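Local coordinates for prephenate dehydratase (Arthrobacter aurescens, PDB 3MWB), which probably catalyses the conversion of prephenate to phenylpyruvate in phenylalanine biosynthesis and binds L-phenylalanine at its ACT domain, at residues T91-A96 / C156-A161. Numbering follows the deposited sequence.
Sequences TFVLVA and CAPLIA
Val93 and Cys156 meet through side chains set by their first torsions: in Val93, chi1 -62° turns CG1 to the Pro158 ring and leaves CG2, between backbone N and carbonyl carbon, to meet Cys156 SG, which likewise sits between its own backbone N and carbonyl carbon (chi1 59°). The two residues are paired across the strands with their side chains projecting to the same face of the sheet, and there Cys156 SG lies 3.8 Å from Val93 CG2 and 3.9 Å from Val95 CB, bridging Val93 and Val95, two residues apart on the same strand. Beneath it, the main chains form an antiparallel hydrogen-bonded pair. The Val93 N-H reaches Cys156 O at 3.0 Å and is essentially straight (179°); the return bond from Cys156 N to Val93 O measures 3.1 Å and is slightly bent. Strand 153-156 ends here; Ala157 follows at the N-cap and Pro158 is the first helical residue. The proline ring crosses the Thr91 side chain at about a right angle, and Pro158 CG touches Val93 CG1 at 4.1 Å. Thr91 O, which has no hydrogen-bonding partner, is buried against this ring, with Pro158 CD at 3.3 Å. One helical turn further on, Ala161 directs its CB toward the strand, and the methyl meets Val95 CG2 at 4.1 Å. Ala161 also belongs to a magnesium site seen in this protein, along with Gln164 and Leu167; the Val95 side chain lies close to that of Leu167, so the packing adjoins that site, unoccupied in this chain. In the mixed sheet of this periplasmic-binding-protein-like domain, strand 93-96 runs between 153-156 and 168-171, antiparallel to both. Helix 158-163 lies over the valine face, Ile160 packs on helix 137-143, and Leu94 contacts both flanking strands.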
loop_
_atom_site.group_PDB
_atom_site.type_symbol
_atom_site.label_atom_id
_atom_site.label_comp_id
_atom_site.label_asym_id
_atom_site.label_seq_id
_atom_site.Cartn_x
_atom_site.Cartn_y
_atom_site.Cartn_z
ATOM N N THR A 91 -8.553 38.801 16.004
ATOM C CA THR A 91 -8.951 40.164 15.718
ATOM C C THR A 91 -7.819 41.079 16.192
ATOM O O THR A 91 -7.360 40.953 17.327
ATOM C CB THR A 91 -10.257 40.491 16.472
ATOM O OG1 THR A 91 -11.299 39.645 15.973
ATOM C CG2 THR A 91 -10.669 41.944 16.277
ATOM N N PHE A 92 -7.361 41.982 15.336
ATOM C CA PHE A 92 -6.263 42.857 15.723
ATOM C C PHE A 92 -6.763 44.282 15.969
ATOM O O PHE A 92 -7.574 44.797 15.210
ATOM C CB PHE A 92 -5.188 42.898 14.647
ATOM C CG PHE A 92 -4.424 41.622 14.485
ATOM C CD1 PHE A 92 -3.465 41.238 15.428
ATOM C CD2 PHE A 92 -4.621 40.820 13.363
ATOM C CE1 PHE A 92 -2.739 40.047 15.268
ATOM C CE2 PHE A 92 -3.876 39.629 13.190
ATOM C CZ PHE A 92 -2.942 39.254 14.138
ATOM N N VAL A 93 -6.262 44.916 17.024
ATOM C CA VAL A 93 -6.502 46.327 17.254
ATOM C C VAL A 93 -5.180 47.092 17.205
ATOM O O VAL A 93 -4.113 46.555 17.558
ATOM C CB VAL A 93 -7.245 46.615 18.585
ATOM C CG1 VAL A 93 -8.635 45.978 18.583
ATOM C CG2 VAL A 93 -6.446 46.153 19.780
ATOM N N LEU A 94 -5.270 48.346 16.758
ATOM C CA LEU A 94 -4.156 49.276 16.794
ATOM C C LEU A 94 -4.327 50.164 18.013
ATOM O O LEU A 94 -5.383 50.782 18.210
ATOM C CB LEU A 94 -4.086 50.129 15.508
ATOM C CG LEU A 94 -2.926 51.151 15.471
ATOM C CD1 LEU A 94 -1.583 50.473 15.202
ATOM C CD2 LEU A 94 -3.195 52.243 14.445
ATOM N N VAL A 95 -3.277 50.241 18.819
ATOM C CA VAL A 95 -3.382 50.779 20.158
ATOM C C VAL A 95 -2.315 51.864 20.381
ATOM O O VAL A 95 -1.227 51.804 19.804
ATOM C CB VAL A 95 -3.343 49.595 21.197
ATOM C CG1 VAL A 95 -1.981 49.423 21.860
ATOM C CG2 VAL A 95 -4.441 49.715 22.208
ATOM N N ALA A 96 -2.657 52.878 21.171
ATOM C CA ALA A 96 -1.737 53.984 21.494
ATOM C C ALA A 96 -2.176 54.690 22.771
ATOM O O ALA A 96 -3.292 54.475 23.251
ATOM C CB ALA A 96 -1.653 54.973 20.333
ATOM N N CYS A 156 -2.189 44.560 18.843
ATOM C CA CYS A 156 -2.394 43.604 19.908
ATOM C C CYS A 156 -3.827 43.065 19.896
ATOM O O CYS A 156 -4.607 43.389 18.996
ATOM C CB CYS A 156 -2.098 44.288 21.240
ATOM S SG CYS A 156 -3.148 45.718 21.517
ATOM N N ALA A 157 -4.150 42.265 20.910
ATOM C CA ALA A 157 -5.493 41.710 21.121
ATOM C C ALA A 157 -6.467 42.726 21.721
ATOM O O ALA A 157 -6.051 43.651 22.430
ATOM C CB ALA A 157 -5.416 40.453 22.025
ATOM N N PRO A 158 -7.771 42.575 21.427
ATOM C CA PRO A 158 -8.758 43.385 22.140
ATOM C C PRO A 158 -8.681 43.208 23.663
ATOM O O PRO A 158 -8.948 44.160 24.394
ATOM C CB PRO A 158 -10.096 42.865 21.594
ATOM C CG PRO A 158 -9.769 42.445 20.208
ATOM C CD PRO A 158 -8.387 41.830 20.311
ATOM N N LEU A 159 -8.297 42.013 24.127
ATOM C CA LEU A 159 -8.170 41.733 25.562
ATOM C C LEU A 159 -7.371 42.813 26.295
ATOM O O LEU A 159 -7.878 43.430 27.232
ATOM C CB LEU A 159 -7.548 40.346 25.826
ATOM C CG LEU A 159 -7.206 40.008 27.295
ATOM C CD1 LEU A 159 -8.429 40.135 28.220
ATOM C CD2 LEU A 159 -6.568 38.624 27.453
ATOM N N ILE A 160 -6.133 43.040 25.859
ATOM C CA ILE A 160 -5.229 43.931 26.583
ATOM C C ILE A 160 -5.645 45.410 26.488
ATOM O O ILE A 160 -5.408 46.197 27.426
ATOM C CB ILE A 160 -3.729 43.669 26.230
ATOM C CG1 ILE A 160 -2.810 44.269 27.307
ATOM C CG2 ILE A 160 -3.392 44.139 24.808
ATOM C CD1 ILE A 160 -1.516 43.527 27.506
ATOM N N ALA A 161 -6.286 45.778 25.377
ATOM C CA ALA A 161 -6.843 47.110 25.248
ATOM C C ALA A 161 -7.956 47.314 26.283
ATOM O O ALA A 161 -7.959 48.325 26.975
ATOM C CB ALA A 161 -7.349 47.365 23.845
#